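Local coordinates for protein DegT/DnrJ/EryC1/StrS aminotransferase (Brucella abortus 2308, PDB 4QGR) that binds pyridoxal 5'-phosphate and probably transfers amino groups as a dimeric transaminase, at residues 29-33 with 247-251; 57-63 with 208-214; 71-75 with 239-243; 146-150 with 291-297. One frame throughout, in Å; residues are numbered along the deposited sequence. Where two conformers were deposited one is given.

Interaction 1 (29-33 with 247-251)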
loop_
_atom_site.group_PDB
_atom_site.type_symbol
_atom_site.label_atom_id
_atom_site.label_comp_id
_atom_site.label_asym_id
_atom_site.label_seq_id
_atom_site.Cartn_x
_atom_site.Cartn_y
_atom_site.Cartn_z
ATOM N N ILE A 29 14.349 0.598 16.092
ATOM C CA ILE A 29 14.621 0.911 14.704
ATOM C C ILE A 29 16.010 0.392 14.333
ATOM O O ILE A 29 16.181 -0.249 13.309
ATOM C CB ILE A 29 14.482 2.445 14.456
ATOM C CG1 ILE A 29 13.003 2.852 14.511
ATOM C CG2 ILE A 29 15.029 2.800 13.101
ATOM C CD1 ILE A 29 12.809 4.352 14.565
ATOM N N SER A 30 17.009 0.634 15.179
ATOM C CA SER A 30 18.359 0.184 14.886
ATOM C C SER A 30 18.453 -1.331 14.773
ATOM O O SER A 30 19.217 -1.846 13.954
ATOM C CB SER A 30 19.329 0.718 15.932
ATOM O OG SER A 30 19.381 2.115 15.784
ATOM N N LYS A 31 17.683 -2.042 15.593
ATOM C CA LYS A 31 17.682 -3.509 15.569
ATOM C C LYS A 31 17.181 -4.004 14.221
ATOM O O LYS A 31 17.757 -4.919 13.635
ATOM C CB LYS A 31 16.799 -4.078 16.685
ATOM C CG LYS A 31 16.661 -5.599 16.698
ATOM C CD LYS A 31 15.644 -6.079 17.755
ATOM C CE LYS A 31 15.403 -7.602 17.696
ATOM N NZ LYS A 31 14.616 -8.099 16.504
ATOM N N VAL A 32 16.094 -3.404 13.719
ATOM C CA VAL A 32 15.559 -3.799 12.425
ATOM C C VAL A 32 16.558 -3.494 11.307
ATOM O O VAL A 32 16.815 -4.326 10.408
ATOM C CB VAL A 32 14.200 -3.118 12.146
ATOM C CG1 VAL A 32 13.787 -3.263 10.701
ATOM C CG2 VAL A 32 13.121 -3.688 13.075
ATOM N N VAL A 33 17.085 -2.281 11.321
ATOM C CA VAL A 33 18.072 -1.872 10.323
ATOM C C VAL A 33 19.230 -2.899 10.241
ATOM O O VAL A 33 19.588 -3.358 9.127
ATOM C CB VAL A 33 18.583 -0.444 10.579
ATOM C CG1 VAL A 33 19.817 -0.143 9.712
ATOM C CG2 VAL A 33 17.465 0.563 10.296
ATOM N N THR A 247 8.594 -4.274 8.687
ATOM C CA THR A 247 9.212 -4.680 9.948
ATOM C C THR A 247 9.608 -3.455 10.761
ATOM O O THR A 247 9.390 -3.380 11.963
ATOM C CB THR A 247 10.474 -5.507 9.697
ATOM O OG1 THR A 247 10.167 -6.591 8.808
ATOM C CG2 THR A 247 10.990 -6.087 11.010
ATOM N N ILE A 248 10.188 -2.472 10.075
ATOM C CA ILE A 248 10.623 -1.259 10.772
ATOM C C ILE A 248 9.447 -0.533 11.415
ATOM O O ILE A 248 9.582 0.005 12.524
ATOM C CB ILE A 248 11.447 -0.372 9.810
ATOM C CG1 ILE A 248 12.308 0.603 10.584
ATOM C CG2 ILE A 248 10.577 0.329 8.776
ATOM C CD1 ILE A 248 13.289 1.355 9.731
ATOM N N GLN A 249 8.276 -0.547 10.783
ATOM C CA GLN A 249 7.119 0.093 11.398
ATOM C C GLN A 249 6.514 -0.763 12.504
ATOM O O GLN A 249 6.024 -0.229 13.535
ATOM C CB GLN A 249 6.058 0.425 10.321
ATOM C CG GLN A 249 6.512 1.428 9.300
ATOM C CD GLN A 249 7.045 2.708 9.885
ATOM O OE1 GLN A 249 6.623 3.149 10.969
ATOM N NE2 GLN A 249 7.917 3.367 9.130
ATOM N N ALA A 250 6.534 -2.080 12.357
ATOM C CA ALA A 250 6.098 -2.958 13.483
ATOM C C ALA A 250 6.950 -2.723 14.758
ATOM O O ALA A 250 6.433 -2.736 15.886
ATOM C CB ALA A 250 6.111 -4.406 13.090
ATOM N N ALA A 251 8.237 -2.451 14.553
ATOM C CA ALA A 251 9.167 -2.232 15.666
ATOM C C ALA A 251 8.804 -0.938 16.387
ATOM O O ALA A 251 8.754 -0.891 17.638
ATOM C CB ALA A 251 10.560 -2.180 15.135
#

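Interaction 2 (57-63 with 208-214)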
loop_
_atom_site.group_PDB
_atom_site.type_symbol
_atom_site.label_atom_id
_atom_site.label_comp_id
_atom_site.label_asym_id
_atom_site.label_seq_id
_atom_site.Cartn_x
_atom_site.Cartn_y
_atom_site.Cartn_z
ATOM N N VAL A 57 -8.700 -10.184 20.453
ATOM C CA VAL A 57 -9.123 -10.836 19.209
ATOM C C VAL A 57 -8.088 -11.897 18.890
ATOM O O VAL A 57 -6.892 -11.713 19.178
ATOM C CB VAL A 57 -9.253 -9.856 18.030
ATOM C CG1 VAL A 57 -10.207 -8.720 18.366
ATOM C CG2 VAL A 57 -7.910 -9.307 17.640
ATOM N N GLU A 58 -8.533 -12.989 18.306
ATOM C CA GLU A 58 -7.659 -14.159 18.103
ATOM C C GLU A 58 -6.661 -13.949 16.986
ATOM O O GLU A 58 -5.557 -14.510 17.026
ATOM C CB GLU A 58 -8.487 -15.388 17.765
ATOM C CG GLU A 58 -9.426 -15.812 18.876
ATOM C CD GLU A 58 -10.201 -17.080 18.537
ATOM O OE1 GLU A 58 -9.616 -18.023 17.951
ATOM O OE2 GLU A 58 -11.408 -17.112 18.859
ATOM N N HIS A 59 -7.048 -13.192 15.976
ATOM C CA HIS A 59 -6.203 -12.997 14.786
ATOM C C HIS A 59 -6.000 -11.541 14.493
ATOM O O HIS A 59 -6.977 -10.814 14.312
ATOM C CB HIS A 59 -6.805 -13.681 13.537
ATOM C CG HIS A 59 -7.100 -15.141 13.748
ATOM N ND1 HIS A 59 -6.131 -16.116 13.653
ATOM C CD2 HIS A 59 -8.242 -15.775 14.098
ATOM C CE1 HIS A 59 -6.658 -17.296 13.957
ATOM N NE2 HIS A 59 -7.944 -17.117 14.214
ATOM N N VAL A 60 -4.735 -11.132 14.354
ATOM C CA VAL A 60 -4.386 -9.775 13.898
ATOM C C VAL A 60 -3.567 -9.942 12.642
ATOM O O VAL A 60 -2.558 -10.696 12.632
ATOM C CB VAL A 60 -3.555 -8.997 14.914
ATOM C CG1 VAL A 60 -3.103 -7.640 14.313
ATOM C CG2 VAL A 60 -4.340 -8.838 16.229
ATOM N N ILE A 61 -4.027 -9.294 11.577
ATOM C CA ILE A 61 -3.379 -9.405 10.268
ATOM C C ILE A 61 -2.863 -8.006 9.909
ATOM O O ILE A 61 -3.609 -7.149 9.401
ATOM C CB ILE A 61 -4.353 -9.910 9.203
ATOM C CG1 ILE A 61 -5.007 -11.239 9.606
ATOM C CG2 ILE A 61 -3.619 -10.056 7.870
ATOM C CD1 ILE A 61 -6.348 -11.046 10.277
ATOM N N ALA A 62 -1.577 -7.791 10.144
ATOM C CA ALA A 62 -0.973 -6.474 9.848
ATOM C C ALA A 62 -0.943 -6.260 8.340
ATOM O O ALA A 62 -0.838 -7.216 7.593
ATOM C CB ALA A 62 0.425 -6.371 10.466
ATOM N N CYS A 63 -1.076 -5.004 7.891
ATOM C CA CYS A 63 -1.025 -4.695 6.455
ATOM C C CYS A 63 -0.485 -3.286 6.246
ATOM O O CYS A 63 0.013 -2.654 7.203
ATOM C CB CYS A 63 -2.418 -4.875 5.834
ATOM S SG CYS A 63 -3.771 -3.952 6.613
ATOM N N GLY A 208 -1.254 -0.406 8.768
ATOM C CA GLY A 208 -2.631 -0.774 9.080
ATOM C C GLY A 208 -2.736 -2.176 9.623
ATOM O O GLY A 208 -1.745 -2.889 9.699
ATOM N N ALA A 209 -3.940 -2.576 10.032
ATOM C CA ALA A 209 -4.155 -3.974 10.377
ATOM C C ALA A 209 -5.625 -4.331 10.274
ATOM O O ALA A 209 -6.525 -3.444 10.294
ATOM C CB ALA A 209 -3.677 -4.246 11.787
ATOM N N MET A 210 -5.856 -5.629 10.299
ATOM C CA MET A 210 -7.219 -6.211 10.308
ATOM C C MET A 210 -7.296 -7.170 11.462
ATOM O O MET A 210 -6.284 -7.744 11.861
ATOM C CB MET A 210 -7.541 -6.925 8.999
ATOM C CG MET A 210 -7.385 -5.999 7.791
ATOM S SD MET A 210 -7.446 -6.827 6.197
ATOM C CE MET A 210 -5.884 -7.690 6.281
ATOM N N PHE A 211 -8.513 -7.341 11.970
ATOM C CA PHE A 211 -8.784 -8.089 13.184
ATOM C C PHE A 211 -9.965 -9.035 12.974
ATOM O O PHE A 211 -10.984 -8.654 12.387
ATOM C CB PHE A 211 -9.117 -7.127 14.323
ATOM C CG PHE A 211 -8.168 -5.967 14.443
ATOM C CD1 PHE A 211 -6.861 -6.179 14.871
ATOM C CD2 PHE A 211 -8.562 -4.686 14.149
ATOM C CE1 PHE A 211 -5.968 -5.137 15.016
ATOM C CE2 PHE A 211 -7.654 -3.637 14.249
ATOM C CZ PHE A 211 -6.369 -3.848 14.701
ATOM N N THR A 212 -9.856 -10.280 13.443
ATOM C CA THR A 212 -11.005 -11.155 13.391
ATOM C C THR A 212 -10.792 -12.356 14.302
ATOM O O THR A 212 -9.663 -12.739 14.599
ATOM C CB THR A 212 -11.309 -11.642 11.963
ATOM O OG1 THR A 212 -12.571 -12.325 11.944
ATOM C CG2 THR A 212 -10.202 -12.526 11.398
ATOM N N ASN A 213 -11.916 -12.902 14.769
ATOM C CA ASN A 213 -11.900 -14.200 15.443
ATOM C C ASN A 213 -12.121 -15.405 14.557
ATOM O O ASN A 213 -12.056 -16.541 15.028
ATOM C CB ASN A 213 -12.935 -14.211 16.554
ATOM C CG ASN A 213 -12.551 -13.317 17.698
ATOM O OD1 ASN A 213 -11.392 -13.181 18.028
ATOM N ND2 ASN A 213 -13.550 -12.703 18.325
ATOM N N ASP A 214 -12.370 -15.165 13.286
ATOM C CA ASP A 214 -12.618 -16.237 12.310
ATOM C C ASP A 214 -11.296 -16.679 11.667
ATOM O O ASP A 214 -10.709 -15.953 10.848
ATOM C CB ASP A 214 -13.606 -15.709 11.289
ATOM C CG ASP A 214 -13.919 -16.696 10.147
ATOM O OD1 ASP A 214 -13.180 -17.642 9.872
ATOM O OD2 ASP A 214 -14.935 -16.457 9.484
HETATM O O HOH W 1 -9.900 -18.737 15.445
#

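Interaction 3 (71-75 with 239-243). With PLP (pyridoxal-5'-phosphate), chain G.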
loop_
_atom_site.group_PDB
_atom_site.type_symbol
_atom_site.label_atom_id
_atom_site.label_comp_id
_atom_site.label_asym_id
_atom_site.label_seq_id
_atom_site.Cartn_x
_atom_site.Cartn_y
_atom_site.Cartn_z
ATOM N N GLN A 71 -10.454 -2.608 2.214
ATOM C CA GLN A 71 -10.603 -3.224 0.910
ATOM C C GLN A 71 -10.494 -4.748 0.994
ATOM O O GLN A 71 -11.278 -5.467 0.380
ATOM C CB GLN A 71 -9.531 -2.706 -0.043
ATOM C CG GLN A 71 -9.536 -3.308 -1.452
ATOM C CD GLN A 71 -8.416 -2.708 -2.312
ATOM O OE1 GLN A 71 -7.769 -1.738 -1.902
ATOM N NE2 GLN A 71 -8.097 -3.345 -3.423
ATOM N N MET A 72 -9.485 -5.250 1.684
ATOM C CA MET A 72 -9.252 -6.689 1.623
ATOM C C MET A 72 -10.418 -7.561 2.097
ATOM O O MET A 72 -10.728 -8.593 1.465
ATOM C CB MET A 72 -7.930 -7.055 2.288
ATOM C CG MET A 72 -6.736 -6.532 1.489
ATOM S SD MET A 72 -5.179 -7.168 2.158
ATOM C CE MET A 72 -4.773 -6.017 3.467
ATOM N N PRO A 73 -11.087 -7.181 3.201
ATOM C CA PRO A 73 -12.230 -7.988 3.602
ATOM C C PRO A 73 -13.354 -8.008 2.544
ATOM O O PRO A 73 -14.036 -9.036 2.422
ATOM C CB PRO A 73 -12.698 -7.319 4.876
ATOM C CG PRO A 73 -11.453 -6.739 5.461
ATOM C CD PRO A 73 -10.640 -6.295 4.281
ATOM N N LEU A 74 -13.558 -6.890 1.828
ATOM C CA LEU A 74 -14.552 -6.889 0.747
ATOM C C LEU A 74 -14.144 -7.871 -0.341
ATOM O O LEU A 74 -14.996 -8.600 -0.896
ATOM C CB LEU A 74 -14.698 -5.480 0.143
ATOM C CG LEU A 74 -15.250 -4.411 1.083
ATOM C CD1 LEU A 74 -15.192 -3.027 0.432
ATOM C CD2 LEU A 74 -16.682 -4.688 1.447
ATOM N N MET A 75 -12.841 -7.922 -0.650
ATOM C CA MET A 75 -12.348 -8.846 -1.650
ATOM C C MET A 75 -12.545 -10.305 -1.246
ATOM O O MET A 75 -12.969 -11.149 -2.070
ATOM C CB MET A 75 -10.879 -8.600 -1.993
ATOM C CG MET A 75 -10.591 -7.247 -2.607
ATOM S SD MET A 75 -8.851 -6.915 -2.761
ATOM C CE MET A 75 -8.313 -8.120 -3.949
ATOM N N ILE A 239 -7.075 -13.342 -6.810
ATOM C CA ILE A 239 -6.548 -12.017 -7.046
ATOM C C ILE A 239 -6.275 -11.405 -5.687
ATOM O O ILE A 239 -7.148 -11.423 -4.779
ATOM C CB ILE A 239 -7.552 -11.122 -7.801
ATOM C CG1 ILE A 239 -7.920 -11.726 -9.183
ATOM C CG2 ILE A 239 -7.010 -9.709 -7.893
ATOM C CD1 ILE A 239 -6.755 -12.138 -10.053
ATOM N N GLY A 240 -5.087 -10.829 -5.547
ATOM C CA GLY A 240 -4.745 -10.089 -4.313
ATOM C C GLY A 240 -4.066 -8.752 -4.566
ATOM O O GLY A 240 -4.173 -8.184 -5.667
ATOM N N ILE A 241 -3.365 -8.270 -3.525
ATOM C CA ILE A 241 -2.615 -7.027 -3.585
ATOM C C ILE A 241 -1.269 -7.205 -2.866
ATOM O O ILE A 241 -0.936 -8.322 -2.418
ATOM C CB ILE A 241 -3.431 -5.872 -2.995
ATOM C CG1 ILE A 241 -3.803 -6.145 -1.527
ATOM C CG2 ILE A 241 -4.699 -5.597 -3.803
ATOM C CD1 ILE A 241 -4.403 -4.922 -0.859
ATOM N N ASN A 242 -0.499 -6.122 -2.764
ATOM C CA ASN A 242 0.676 -6.136 -1.912
ATOM C C ASN A 242 0.387 -5.226 -0.747
ATOM O O ASN A 242 0.451 -4.017 -0.912
ATOM C CB ASN A 242 1.904 -5.598 -2.651
ATOM C CG ASN A 242 3.148 -5.539 -1.767
ATOM O OD1 ASN A 242 3.124 -5.875 -0.591
ATOM N ND2 ASN A 242 4.241 -5.090 -2.344
ATOM N N SER A 243 0.135 -5.791 0.430
ATOM C CA SER A 243 -0.212 -4.948 1.580
ATOM C C SER A 243 0.356 -5.468 2.885
ATOM O O SER A 243 -0.329 -6.161 3.635
ATOM C CB SER A 243 -1.718 -4.784 1.684
ATOM O OG SER A 243 -2.056 -3.862 2.681
HETATM N N1 PLP G . 6.746 -6.524 -11.414
HETATM C C2 PLP G . 7.807 -7.365 -11.340
HETATM C C2A PLP G . 8.488 -7.843 -12.604
HETATM C C3 PLP G . 8.336 -7.777 -10.018
HETATM O O3 PLP G . 9.412 -8.579 -9.912
HETATM C C4 PLP G . 7.635 -7.310 -8.799
HETATM C C4A PLP G . 8.093 -7.612 -7.438
HETATM O O4A PLP G . 9.200 -8.044 -7.283
HETATM C C5 PLP G . 6.502 -6.404 -8.993
HETATM C C6 PLP G . 6.108 -6.079 -10.307
HETATM C C5A PLP G . 5.751 -5.915 -7.754
HETATM O O4P PLP G . 6.569 -5.037 -6.972
HETATM P P PLP G . 6.348 -4.964 -5.394
HETATM O O1P PLP G . 7.074 -3.691 -4.997
HETATM O O2P PLP G . 4.857 -4.985 -5.053
HETATM O O3P PLP G . 7.061 -6.237 -4.900
#

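Interaction 4 (146-150 with 291-297)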
loop_
_atom_site.group_PDB
_atom_site.type_symbol
_atom_site.label_atom_id
_atom_site.label_comp_id
_atom_site.label_asym_id
_atom_site.label_seq_id
_atom_site.Cartn_x
_atom_site.Cartn_y
_atom_site.Cartn_z
ATOM N N LEU A 146 -16.242 6.905 14.723
ATOM C CA LEU A 146 -15.685 8.206 14.358
ATOM C C LEU A 146 -15.074 8.886 15.566
ATOM O O LEU A 146 -15.657 8.907 16.614
ATOM C CB LEU A 146 -16.726 9.120 13.684
ATOM C CG LEU A 146 -16.144 10.269 12.859
ATOM C CD1 LEU A 146 -15.343 9.746 11.667
ATOM C CD2 LEU A 146 -17.204 11.226 12.340
ATOM N N PHE A 147 -13.900 9.459 15.394
ATOM C CA PHE A 147 -13.171 10.219 16.450
ATOM C C PHE A 147 -12.767 9.382 17.643
ATOM O O PHE A 147 -12.327 9.918 18.659
ATOM C CB PHE A 147 -13.936 11.490 16.925
ATOM C CG PHE A 147 -14.337 12.433 15.795
ATOM C CD1 PHE A 147 -13.513 12.654 14.692
ATOM C CD2 PHE A 147 -15.547 13.069 15.835
ATOM C CE1 PHE A 147 -13.891 13.532 13.676
ATOM C CE2 PHE A 147 -15.925 13.973 14.802
ATOM C CZ PHE A 147 -15.086 14.206 13.725
ATOM N N GLY A 148 -12.922 8.071 17.502
ATOM C CA GLY A 148 -12.549 7.128 18.593
ATOM C C GLY A 148 -13.666 6.510 19.352
ATOM O O GLY A 148 -13.430 5.624 20.207
ATOM N N LEU A 149 -14.908 6.911 19.037
ATOM C CA LEU A 149 -16.086 6.492 19.776
ATOM C C LEU A 149 -16.760 5.319 19.067
ATOM O O LEU A 149 -17.079 5.438 17.882
ATOM C CB LEU A 149 -17.070 7.650 19.842
ATOM C CG LEU A 149 -18.402 7.434 20.609
ATOM C CD1 LEU A 149 -18.090 7.172 22.056
ATOM C CD2 LEU A 149 -19.313 8.651 20.416
ATOM N N ALA A 150 -16.995 4.200 19.785
ATOM C CA ALA A 150 -17.546 3.017 19.140
ATOM C C ALA A 150 -18.968 3.277 18.624
ATOM O O ALA A 150 -19.798 3.913 19.302
ATOM C CB ALA A 150 -17.570 1.817 20.082
ATOM N N ASN A 291 -18.471 3.436 27.997
ATOM C CA ASN A 291 -17.562 3.671 26.886
ATOM C C ASN A 291 -16.296 4.353 27.317
ATOM O O ASN A 291 -16.301 5.211 28.204
ATOM C CB ASN A 291 -18.202 4.545 25.784
ATOM C CG ASN A 291 -19.210 3.765 24.932
ATOM O OD1 ASN A 291 -18.944 3.355 23.807
ATOM N ND2 ASN A 291 -20.370 3.531 25.506
ATOM N N ARG A 292 -15.222 3.973 26.655
ATOM C CA ARG A 292 -14.010 4.781 26.561
ATOM C C ARG A 292 -13.766 5.058 25.087
ATOM O O ARG A 292 -13.800 4.142 24.270
ATOM C CB ARG A 292 -12.828 4.052 27.205
ATOM C CG ARG A 292 -11.582 4.921 27.289
ATOM C CD ARG A 292 -10.418 4.185 27.971
ATOM N NE ARG A 292 -9.749 3.171 27.150
ATOM C CZ ARG A 292 -8.821 2.316 27.604
ATOM N NH1 ARG A 292 -8.434 2.344 28.874
ATOM N NH2 ARG A 292 -8.260 1.434 26.777
ATOM N N SER A 293 -13.603 6.340 24.736
ATOM C CA SER A 293 -13.228 6.710 23.377
ATOM C C SER A 293 -11.701 6.734 23.232
ATOM O O SER A 293 -10.969 7.034 24.199
ATOM C CB SER A 293 -13.778 8.119 23.048
ATOM O OG SER A 293 -13.331 8.497 21.743
ATOM N N ALA A 294 -11.199 6.398 22.037
ATOM C CA ALA A 294 -9.805 6.619 21.746
ATOM C C ALA A 294 -9.483 8.109 21.573
ATOM O O ALA A 294 -8.316 8.469 21.618
ATOM C CB ALA A 294 -9.377 5.866 20.516
ATOM N N TRP A 295 -10.505 8.975 21.446
ATOM C CA TRP A 295 -10.260 10.431 21.251
ATOM C C TRP A 295 -9.232 10.694 20.173
ATOM O O TRP A 295 -8.334 11.510 20.352
ATOM C CB TRP A 295 -9.850 11.109 22.559
ATOM C CG TRP A 295 -10.979 11.018 23.588
ATOM C CD1 TRP A 295 -10.999 10.257 24.711
ATOM C CD2 TRP A 295 -12.223 11.677 23.520
ATOM N NE1 TRP A 295 -12.192 10.410 25.370
ATOM C CE2 TRP A 295 -12.964 11.287 24.647
ATOM C CE3 TRP A 295 -12.777 12.618 22.642
ATOM C CZ2 TRP A 295 -14.237 11.769 24.903
ATOM C CZ3 TRP A 295 -14.088 13.069 22.892
ATOM C CH2 TRP A 295 -14.781 12.662 24.012
ATOM N N ALA A 296 -9.381 10.051 19.023
ATOM C CA ALA A 296 -8.596 10.433 17.877
ATOM C C ALA A 296 -8.731 11.914 17.607
ATOM O O ALA A 296 -7.773 12.569 17.181
ATOM C CB ALA A 296 -9.026 9.632 16.682
ATOM N N GLN A 297 -9.934 12.451 17.831
ATOM C CA GLN A 297 -10.180 13.891 17.815
ATOM C C GLN A 297 -11.143 14.229 18.955
ATOM O O GLN A 297 -11.994 13.390 19.344
ATOM C CB GLN A 297 -10.847 14.370 16.495
ATOM C CG GLN A 297 -10.076 13.949 15.248
ATOM C CD GLN A 297 -8.743 14.609 15.069
ATOM O OE1 GLN A 297 -8.476 15.645 15.675
ATOM N NE2 GLN A 297 -7.898 14.033 14.166
HETATM O O HOH W 2 -16.406 3.923 22.635
HETATM O O HOH W 3 -20.650 3.458 21.875
#

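Interaction 1 (29-33 with 247-251)
Val32 is the residue on which this helix-helix contact turns: it has 80 Å² covered, and its CA-to-CB bond points at helix segment 247-251. Its CG1 lies 3.8 Å from Ile248 CB and 3.7 Å from Ile248 N, while its CG2 packs 3.8 Å from Thr247 CG2 and 3.6 Å from Ala251 CB, so one valine fills the space between residues a helical turn apart. Ile248, with 67 Å² buried, answers from the other helix: its CD1 reaches Ile29 CG2 at 4.1 Å and Val33 CG2 at 4.3 Å. No hydrogen bond crosses the interface, which is held by apolar packing. The segments run nearly antiparallel, at 157°, with axes 8.9 Å apart. Thr247 OG1 is engaged elsewhere, with Arg37 O and Gly41 N. Val33 and Gln249 of the second subunit touch Ile29 and Ile248. The contact joins helix 22-35 to the start of helix 247-278, and Glu43 of helix 42-55 packs against both.

Interaction 2 (57-63 with 208-214)
An antiparallel pair of strands closes one edge of the large mixed sheet: 59-63, outermost within this chain, lies against 208-212. The ladder alternates regularly. In the hydrogen-bonded pairs, His59 N donates to Thr212 O (3.0 Å) and Thr212 N to His59 O (3.1 Å); Ile61 N reaches Met210 O at 2.8 Å and Met210 N reaches Ile61 O at 2.9 Å; Cys63 N to Gly208 O (2.9 Å) and Gly208 N to Cys63 O (3.0 Å) complete the set. On one face, covered by helices 68-76 and 215-224, Ile61 CG2 packs 3.6 Å from Met210 CE. On the other, Val60 CG1 sits 3.9 Å from Phe211 CE1, beneath helix 42-55. Past the strands, Glu58 N donates to Asn213 OD1 (2.9 Å), and a water bridges Glu58 OE1 (2.6 Å), His59 NE2 (2.8 Å) and Asn213 O (3.1 Å). Thr212 OG1, also hydrogen-bonded to His189 O, accepts from Asp214 N at 3.1 Å, an ST turn leading into helix 215-224, whose first turn Asp214 OD1 caps at Leu217 N. A mostly parallel sheet with one strand, here 208-212, running against its neighbours, and helices on both faces, is characteristic of the large domain of fold-type I PLP-dependent enzymes.

Interaction 3 (71-75 with 239-243)
In this fold-type I aminotransferase dimer, helix 68-76 packs against a loop that reaches over to the cofactor of the second subunit. The contact between the segments is van der Waals, with no hydrogen bond across it. Apolar packing centres on Ile241, which has 66 Å² covered by the helix segment: Met72 CG lies 3.7 Å from Ile241 CD1, and Met75 CE lies 4.4 Å from Ile241 CG2 and equally far from Ile239 CG2. Around this come contacts of methyl groups with polar atoms: Met75 CE is 3.6 Å from Ile239 O, Met72 CE is 3.6 Å from Ser243 OG, and Gln71 NE2 is 4.1 Å from Ile241 CG2. Hydrogen bonds lie just beyond the segments: Ser243 OG bonds to Asp68, at the start of the same helix, and to Ala64 N; Gly240 N bonds to Glu97 of the second subunit. With Met72 and Met75 against Ile241, the next residue, Asn242, points its CA-to-CB bond away from the helix. The cofactor it meets is also held by Lys199, Ser194, Gly66, Thr67 and Gln173 of the second subunit, so the site is shared between chains: Asn242 ND2 donates to the PLP phosphate oxygen O2P at 2.8 Å.

Interaction 4 (146-150 with 291-297)
Gly148 adopts backbone angles of 106° and -3°, and at this point the two loops come so close that its CA lies 4.2 Å from that of Ala294. A CB here would run into Ser293 OG and the backbone N atoms of Ala294 and Trp295, besides jamming against the preceding carbonyl, so a side chain is excluded. The close approach lets Ala294 N donate to Gly148 O at 3.0 Å, a direct hydrogen bond between the loops, and Ser293 CA lies 3.4 Å from the same oxygen in a CA-H...O contact. Ser293 OG accepts from Trp295 N at 2.9 Å, forming an ST turn. Phe147 has 86 Å² covered and packs its CD1 3.6 Å from Gln297 CB. At the other end two waters bridge the loops: one accepts from Ala150 N at 2.9 Å and lies 2.9 Å from Asn291 OD1 and 3.1 Å from Arg292 O; another donates to Ala150 O at 2.7 Å and Asn291 OD1 at 2.6 Å. Phe147 N is hydrogen-bonded to Gln173, a PLP-binding residue, so this junction borders the cofactor pocket. It ties the loop between strand 137-141 and helix 153-163 to the chain joining strands 291-292 and 298-301, with Met264 of helix 247-278 against Ala294.

Interactions 2 and 3 are neighbours, their centres 14 Å apart. They meet where Met72 CE lies 3.5 Å from both Met210 CE and Cys63 CB, and strand 59-63 leads directly into helix 68-76. Interaction 1 lies about 21 Å from interaction 2 and 25 Å from interaction 3, centre to centre, yet its segment 247-251 follows soon after 239-243. Interaction 4 lies 20 to 29 Å from the other centres and touches none of them, but helix 247-278 leads from interaction 1 toward its segment 291-297. The first segments follow the order 1, 2, 3, 4, and the second segments 2, 3, 1, 4. Interactions 1 and 3 both touch the second subunit, whereas interaction 4 borders the chain's own cofactor pocket.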